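Long-range contacts in flagellin (Burkholderia pseudomallei, PDB 4CFI), which forms, as its repeating subunit, the filament of the bacterial flagellum and carries epitopes relevant to the immune response: residues S19-R24 and N239-V244; E53-A58 and M96-I101. One frame throughout, in Å; residues are numbered along the deposited sequence. Where two conformers were deposited one is given.

In the fold
Contact 1 joins the helices near the two ends of the fragment, 2-31 and 227-257; contact 2 presses the loop at 96-101 onto helix 37-60, which follows helix 2-31 in the chain. Their centres are 11 Å apart, and contact 1 lies nearer the centre of the chain (about 10 Å, against 17 Å). Side chains connect them directly: Ser-19 CB lies 4.0 Å from Val-54 CG2, and Leu-20 CD2 lies 4.2 Å from Ile-101 CD1. On helix 227-257, Thr-243 CG2 reaches Met-96 CE at 4.2 Å. The two contacts thus pack against each other.

Contact 1: residues S19-R24 and N239-V244; sequences SLQRIR and NALATV
Leu-20 and Leu-241 meet with their CA atoms 6.9 Å apart, and each uses its two methyls differently. From Leu-241, CD2 settles against the root of the opposing leucine, 3.9 Å from CB of Leu-20. The fork of Leu-20 reaches farther: chi2 of 170° extends the chain to CD1, which rests 4.0 Å from CB of Ala-240, and CD2 touches the same alanine. That CD1 also meets CG2 of Val-244 at 3.9 Å, the branch that lies beside the backbone N of the valine, the two side chains crossing obliquely. No hydrogen bond passes directly between the two segments; what joins them is chiefly apolar packing. The segments, on helices 2-31 and 227-257, run antiparallel, with axes at 161° and 10.2 Å apart, as in the D1 domain of flagellins, where helices from the N- and C-terminal regions come together. At the margin, CD1 of Leu-241 has polar side chains for neighbours. CG of Gln-21 passes 4.2 Å from CD1 of Leu-241, crossing that side chain at about a right angle, and in one of its two deposited conformers Arg-24 lays a guanidinium face over the same methyl. In that conformer NH2 forms a salt bridge with Asp-238, on the helix of Leu-241. From a loop, Val-219 touches both Leu-20 and Ala-240, while Leu-13, Leu-16 and Thr-17 continue the packing around Val-244.

Contact 2: residues E53-A58 and M96-I101; sequences EVNRIA and MSAAKI
Val-54 holds CG1 anti to its backbone N (chi1 169°), and this methyl meets the 96-101 loop at several points. Ile-101 turns CG1 between its backbone N and carbonyl carbon (chi1 61°), the crowded position, and the CD1 at the end of that branch lies 4.2 Å from CG1 of Val-54. The same valine methyl sits 4.0 Å from CB of Ala-98 and 3.7 Å from the carbonyl O of Met-96. That oxygen is buried with no polar partner in the model, an unmet need for a hydrogen bond beneath an apolar group. One turn along the helix, Ala-58 brings only a methyl, and the backbone of the loop comes in close: CB of Ala-58 is 3.5 Å from CA of Ser-97, tighter than ordinary carbon contact, and lies equally close to the peptide N of Ser-97. Asn-55 flanks this site and covers Ala-98. Within the loop, Lys-100 N donates to Ser-97 O at 2.9 Å, drawing the chain into a turn. Backbone bonds from Met-96 to Leu-69, Ala-98 to Ser-220 and Ile-101 to Val-219 also hold the loop, and the Met-96 side chain leads off to Leu-16 on helix 2-31. Ala-58, with its single methyl, thus lets the backbone of an irregular segment close in on helix 37-60, in the helical D1 region of flagellin.

Contact 1: residues S19-R24 and N239-V244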
ATOM      1  N   SER A  19       1.275  -5.820  15.842  1.00  8.05           N
ATOM      2  CA  SER A  19       1.549  -4.377  15.760  1.00  8.19           C
ATOM      3  C   SER A  19       1.070  -3.774  14.442  1.00  8.77           C
ATOM      4  O   SER A  19       0.561  -2.652  14.427  1.00  9.57           O
ATOM      5  CB  SER A  19       3.027  -4.048  15.983  1.00  8.44           C
ATOM      6  OG  SER A  19       3.358  -4.090  17.373  1.00  8.73           O
ATOM      7  N   LEU A  20       1.213  -4.513  13.344  1.00  9.45           N
ATOM      8  CA  LEU A  20       0.732  -4.021  12.045  1.00  8.78           C
ATOM      9  C   LEU A  20      -0.800  -3.947  12.023  1.00  9.52           C
ATOM     10  O   LEU A  20      -1.350  -2.937  11.560  1.00 11.44           O
ATOM     11  CB  LEU A  20       1.262  -4.895  10.911  1.00  9.16           C
ATOM     12  CG  LEU A  20       2.787  -4.921  10.753  1.00 10.13           C
ATOM     13  CD1 LEU A  20       3.208  -5.997   9.763  1.00 10.64           C
ATOM     14  CD2 LEU A  20       3.405  -3.586  10.361  1.00 10.82           C
ATOM     15  N   GLN A  21      -1.473  -4.986  12.536  1.00 10.39           N
ATOM     16  CA  GLN A  21      -2.945  -5.001  12.638  1.00 10.51           C
ATOM     17  C   GLN A  21      -3.424  -3.829  13.518  1.00 11.38           C
ATOM     18  O   GLN A  21      -4.484  -3.255  13.257  1.00 13.64           O
ATOM     19  CB  GLN A  21      -3.497  -6.365  13.141  1.00 13.31           C
ATOM     20  CG  GLN A  21      -3.383  -7.459  12.061  1.00 12.24           C
ATOM     21  CD  GLN A  21      -3.874  -8.873  12.416  0.50 12.49           C
ATOM     22  OE1 GLN A  21      -4.023  -9.257  13.583  1.00 18.43           O
ATOM     23  NE2 GLN A  21      -4.074  -9.682  11.378  1.00 12.56           N
ATOM     24  N   ARG A  22      -2.640  -3.455  14.527  1.00 10.51           N
ATOM     25  CA  ARG A  22      -2.986  -2.337  15.410  1.00 10.22           C
ATOM     26  C   ARG A  22      -2.883  -1.018  14.649  1.00 10.57           C
ATOM     27  O   ARG A  22      -3.764  -0.166  14.760  1.00 11.66           O
ATOM     28  CB  ARG A  22      -2.084  -2.319  16.652  1.00  9.27           C
ATOM     29  CG  ARG A  22      -2.391  -1.198  17.621  1.00  9.73           C
ATOM     30  CD  ARG A  22      -3.707  -1.404  18.362  1.00 10.15           C
ATOM     31  NE  ARG A  22      -3.943  -0.304  19.302  1.00 11.14           N
ATOM     32  CZ  ARG A  22      -3.316  -0.152  20.465  1.00 10.35           C
ATOM     33  NH1 ARG A  22      -2.439  -1.044  20.888  1.00  9.96           N
ATOM     34  NH2 ARG A  22      -3.573   0.894  21.224  1.00 11.12           N
ATOM     35  N   ILE A  23      -1.817  -0.829  13.873  1.00 10.60           N
ATOM     36  CA  ILE A  23      -1.666   0.395  13.090  1.00 10.32           C
ATOM     37  C   ILE A  23      -2.857   0.529  12.110  1.00 11.22           C
ATOM     38  O   ILE A  23      -3.379   1.652  11.928  1.00 12.74           O
ATOM     39  CB  ILE A  23      -0.300   0.479  12.360  1.00 10.18           C
ATOM     40  CG1 ILE A  23       0.834   0.546  13.395  1.00 10.11           C
ATOM     41  CG2 ILE A  23      -0.269   1.694  11.444  1.00 11.39           C
ATOM     42  CD1 ILE A  23       2.233   0.402  12.817  1.00 10.12           C
ATOM     43  N   ARG A  24      -3.307  -0.588  11.521  0.50 11.52           N
ATOM     44  CA  ARG A  24      -4.487  -0.574  10.624  0.50 12.35           C
ATOM     45  C   ARG A  24      -5.715  -0.007  11.328  0.50 12.40           C
ATOM     46  O   ARG A  24      -6.410   0.858  10.781  0.50 13.90           O
ATOM     47  CB  ARG A  24      -4.829  -1.977  10.068  0.50 11.79           C
ATOM     48  CG  ARG A  24      -6.224  -2.100   9.448  0.50 10.19           C
ATOM     49  CD  ARG A  24      -6.523  -3.517   8.965  0.50 11.06           C
ATOM     50  NE  ARG A  24      -5.684  -3.926   7.844  0.50 11.26           N
ATOM     51  CZ  ARG A  24      -5.292  -5.178   7.599  0.50 10.55           C
ATOM     52  NH1 ARG A  24      -5.646  -6.173   8.400  0.50 10.95           N
ATOM     53  NH2 ARG A  24      -4.539  -5.429   6.545  0.50 10.63           N
ATOM     54  N   ASN A 239       0.364  -3.932   2.616  1.00  8.40           N
ATOM     55  CA  ASN A 239       1.570  -4.451   1.981  1.00  7.82           C
ATOM     56  C   ASN A 239       2.524  -5.096   2.969  1.00  7.73           C
ATOM     57  O   ASN A 239       3.097  -6.141   2.689  1.00  8.21           O
ATOM     58  CB  ASN A 239       2.260  -3.346   1.190  1.00  8.05           C
ATOM     59  CG  ASN A 239       1.466  -2.940  -0.038  1.00  8.62           C
ATOM     60  OD1 ASN A 239       0.438  -3.551  -0.371  1.00  9.62           O
ATOM     61  ND2 ASN A 239       1.915  -1.918  -0.708  1.00  8.21           N
ATOM     62  N   ALA A 240       2.711  -4.472   4.123  1.00  8.27           N
ATOM     63  CA  ALA A 240       3.574  -5.043   5.158  1.00  8.04           C
ATOM     64  C   ALA A 240       3.029  -6.388   5.644  1.00  8.00           C
ATOM     65  O   ALA A 240       3.790  -7.337   5.836  1.00  8.30           O
ATOM     66  CB  ALA A 240       3.722  -4.072   6.316  1.00  8.61           C
ATOM     67  N   LEU A 241       1.722  -6.472   5.864  1.00  8.75           N
ATOM     68  CA  LEU A 241       1.101  -7.730   6.278  1.00  9.34           C
ATOM     69  C   LEU A 241       1.270  -8.818   5.223  1.00  9.01           C
ATOM     70  O   LEU A 241       1.479  -9.970   5.573  1.00 10.47           O
ATOM     71  CB  LEU A 241      -0.378  -7.563   6.674  1.00 10.97           C
ATOM     72  CG  LEU A 241      -0.574  -6.980   8.079  1.00 13.38           C
ATOM     73  CD1 LEU A 241      -2.006  -6.500   8.246  1.00 15.13           C
ATOM     74  CD2 LEU A 241      -0.209  -7.999   9.151  1.00 15.06           C
ATOM     75  N   ALA A 242       1.144  -8.466   3.942  1.00  8.90           N
ATOM     76  CA  ALA A 242       1.396  -9.426   2.885  1.00  9.08           C
ATOM     77  C   ALA A 242       2.832  -9.942   2.937  1.00  9.10           C
ATOM     78  O   ALA A 242       3.062 -11.152   2.785  1.00 11.20           O
ATOM     79  CB  ALA A 242       1.095  -8.817   1.521  1.00  9.81           C
ATOM     80  N   THR A 243       3.797  -9.046   3.144  1.00  9.34           N
ATOM     81  CA  THR A 243       5.198  -9.454   3.279  1.00  9.53           C
ATOM     82  C   THR A 243       5.401 -10.421   4.445  1.00  9.58           C
ATOM     83  O   THR A 243       6.059 -11.467   4.307  1.00 10.59           O
ATOM     84  CB  THR A 243       6.108  -8.214   3.415  1.00 10.27           C
ATOM     85  OG1 THR A 243       5.972  -7.403   2.243  1.00 11.35           O
ATOM     86  CG2 THR A 243       7.553  -8.599   3.625  1.00 11.73           C
ATOM     87  N   VAL A 244       4.807 -10.094   5.586  1.00  9.11           N
ATOM     88  CA  VAL A 244       4.894 -10.970   6.758  1.00  9.40           C
ATOM     89  C   VAL A 244       4.221 -12.323   6.513  1.00 10.33           C
ATOM     90  O   VAL A 244       4.796 -13.374   6.845  1.00 10.74           O
ATOM     91  CB  VAL A 244       4.283 -10.295   7.990  1.00 10.25           C
ATOM     92  CG1 VAL A 244       4.162 -11.272   9.151  1.00 11.78           C
ATOM     93  CG2 VAL A 244       5.127  -9.092   8.347  1.00 11.73           C
TER

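Contact 2: residues E53-A58 and M96-I101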
ATOM      1  N   GLU A  53       7.637  -0.801  18.530  1.00  7.81           N
ATOM      2  CA  GLU A  53       7.549  -2.232  18.772  1.00  8.21           C
ATOM      3  C   GLU A  53       7.986  -3.032  17.545  1.00  7.57           C
ATOM      4  O   GLU A  53       8.693  -4.024  17.709  1.00  8.35           O
ATOM      5  CB  GLU A  53       6.142  -2.602  19.273  1.00  8.55           C
ATOM      6  CG  GLU A  53       5.938  -4.069  19.626  1.00  8.41           C
ATOM      7  CD  GLU A  53       6.726  -4.586  20.814  1.00 10.57           C
ATOM      8  OE1 GLU A  53       7.480  -3.864  21.487  1.00 11.93           O
ATOM      9  OE2 GLU A  53       6.558  -5.780  21.079  1.00 14.21           O
ATOM     10  N   VAL A  54       7.611  -2.600  16.337  1.00  7.88           N
ATOM     11  CA  VAL A  54       8.111  -3.223  15.108  1.00  7.74           C
ATOM     12  C   VAL A  54       9.644  -3.224  15.089  1.00  7.27           C
ATOM     13  O   VAL A  54      10.271  -4.250  14.822  1.00  8.03           O
ATOM     14  CB  VAL A  54       7.547  -2.510  13.856  1.00  8.38           C
ATOM     15  CG1 VAL A  54       8.251  -2.957  12.589  1.00  9.01           C
ATOM     16  CG2 VAL A  54       6.049  -2.742  13.731  1.00  9.79           C
ATOM     17  N   ASN A  55      10.250  -2.070  15.377  1.00  7.73           N
ATOM     18  CA  ASN A  55      11.702  -1.975  15.383  1.00  7.78           C
ATOM     19  C   ASN A  55      12.340  -2.807  16.491  1.00  7.31           C
ATOM     20  O   ASN A  55      13.447  -3.326  16.286  1.00  8.58           O
ATOM     21  CB  ASN A  55      12.185  -0.514  15.453  1.00  9.13           C
ATOM     22  CG  ASN A  55      11.963   0.246  14.163  1.00  9.52           C
ATOM     23  OD1 ASN A  55      11.565   1.425  14.173  1.00 12.74           O
ATOM     24  ND2 ASN A  55      12.221  -0.389  13.062  1.00  8.57           N
ATOM     25  N   ARG A  56      11.670  -2.943  17.633  1.00  7.11           N
ATOM     26  CA  ARG A  56      12.171  -3.821  18.688  1.00  7.34           C
ATOM     27  C   ARG A  56      12.158  -5.282  18.245  1.00  7.24           C
ATOM     28  O   ARG A  56      13.121  -6.025  18.454  1.00  8.06           O
ATOM     29  CB  ARG A  56      11.366  -3.668  19.976  1.00  7.76           C
ATOM     30  CG  ARG A  56      12.026  -4.308  21.194  1.00  8.35           C
ATOM     31  CD  ARG A  56      11.067  -4.503  22.373  1.00  9.54           C
ATOM     32  NE  ARG A  56       9.941  -5.349  22.009  1.00  9.84           N
ATOM     33  CZ  ARG A  56      10.018  -6.658  21.810  1.00 10.97           C
ATOM     34  NH1 ARG A  56      11.149  -7.333  22.019  1.00 10.56           N
ATOM     35  NH2 ARG A  56       8.946  -7.316  21.401  1.00 11.73           N
ATOM     36  N   ILE A  57      11.052  -5.706  17.653  1.00  7.55           N
ATOM     37  CA  ILE A  57      10.953  -7.087  17.192  1.00  8.22           C
ATOM     38  C   ILE A  57      12.066  -7.371  16.166  1.00  7.89           C
ATOM     39  O   ILE A  57      12.734  -8.418  16.208  1.00  8.20           O
ATOM     40  CB  ILE A  57       9.544  -7.370  16.616  1.00  8.81           C
ATOM     41  CG1 ILE A  57       8.470  -7.263  17.717  1.00  9.41           C
ATOM     42  CG2 ILE A  57       9.517  -8.712  15.908  1.00  9.37           C
ATOM     43  CD1 ILE A  57       7.082  -6.952  17.176  1.00 10.11           C
ATOM     44  N   ALA A  58      12.265  -6.445  15.233  1.00  7.85           N
ATOM     45  CA  ALA A  58      13.258  -6.642  14.175  1.00  8.01           C
ATOM     46  C   ALA A  58      14.690  -6.667  14.715  1.00  8.77           C
ATOM     47  O   ALA A  58      15.521  -7.440  14.232  1.00  9.52           O
ATOM     48  CB  ALA A  58      13.136  -5.578  13.094  1.00  8.26           C
ATOM     49  N   MET A  96      12.746  -7.212   8.686  1.00 12.34           N
ATOM     50  CA  MET A  96      11.427  -6.832   9.127  1.00 11.39           C
ATOM     51  C   MET A  96      11.421  -5.490   9.853  1.00  9.13           C
ATOM     52  O   MET A  96      10.408  -5.121  10.463  1.00  9.74           O
ATOM     53  CB  MET A  96      10.881  -7.921  10.047  1.00 11.04           C
ATOM     54  CG  MET A  96      10.631  -9.262   9.362  1.00 13.81           C
ATOM     55  SD  MET A  96       9.352  -9.187   8.079  1.00 17.96           S
ATOM     56  CE  MET A  96      10.374  -9.198   6.625  1.00 21.62           C
ATOM     57  N   SER A  97      12.516  -4.736   9.788  1.00  9.38           N
ATOM     58  CA  SER A  97      12.535  -3.418  10.411  1.00 10.25           C
ATOM     59  C   SER A  97      11.527  -2.492   9.727  1.00  9.46           C
ATOM     60  O   SER A  97      11.166  -2.681   8.562  1.00  9.82           O
ATOM     61  CB  SER A  97      13.952  -2.824  10.404  1.00 12.43           C
ATOM     62  OG  SER A  97      14.335  -2.355   9.128  1.00 14.82           O
ATOM     63  N   ALA A  98      11.054  -1.490  10.458  1.00  9.56           N
ATOM     64  CA  ALA A  98      10.017  -0.607   9.933  1.00  9.23           C
ATOM     65  C   ALA A  98      10.407   0.110   8.634  1.00  8.89           C
ATOM     66  O   ALA A  98       9.546   0.409   7.804  1.00 10.04           O
ATOM     67  CB  ALA A  98       9.617   0.404  10.987  1.00  9.51           C
ATOM     68  N   ALA A  99      11.696   0.375   8.445  1.00  9.34           N
ATOM     69  CA  ALA A  99      12.177   1.057   7.245  1.00 10.60           C
ATOM     70  C   ALA A  99      12.148   0.184   5.997  1.00 10.92           C
ATOM     71  O   ALA A  99      12.303   0.703   4.889  1.00 11.86           O
ATOM     72  CB  ALA A  99      13.584   1.581   7.482  1.00 12.69           C
ATOM     73  N   LYS A 100      11.971  -1.130   6.187  1.00 10.49           N
ATOM     74  CA  LYS A 100      12.124  -2.107   5.120  1.00 11.83           C
ATOM     75  C   LYS A 100      10.842  -2.881   4.809  1.00 10.24           C
ATOM     76  O   LYS A 100      10.859  -3.764   3.960  1.00 13.21           O
ATOM     77  CB  LYS A 100      13.259  -3.089   5.468  1.00 13.93           C
ATOM     78  CG  LYS A 100      14.628  -2.436   5.615  1.00 15.99           C
ATOM     79  CD  LYS A 100      15.144  -1.868   4.303  1.00 22.14           C
ATOM     80  CE  LYS A 100      16.629  -2.142   4.118  1.00 27.27           C
ATOM     81  NZ  LYS A 100      16.999  -2.083   2.677  1.00 31.72           N
ATOM     82  N   ILE A 101       9.731  -2.538   5.470  1.00  9.76           N
ATOM     83  CA  ILE A 101       8.435  -3.162   5.192  1.00  9.95           C
ATOM     84  C   ILE A 101       7.383  -2.086   4.973  1.00  9.27           C
ATOM     85  O   ILE A 101       7.575  -0.937   5.370  1.00 10.26           O
ATOM     86  CB  ILE A 101       7.991  -4.159   6.303  1.00  9.96           C
ATOM     87  CG1 ILE A 101       7.816  -3.472   7.674  1.00 10.79           C
ATOM     88  CG2 ILE A 101       8.995  -5.301   6.392  1.00 11.75           C
ATOM     89  CD1 ILE A 101       7.246  -4.367   8.769  1.00 11.61           C
TER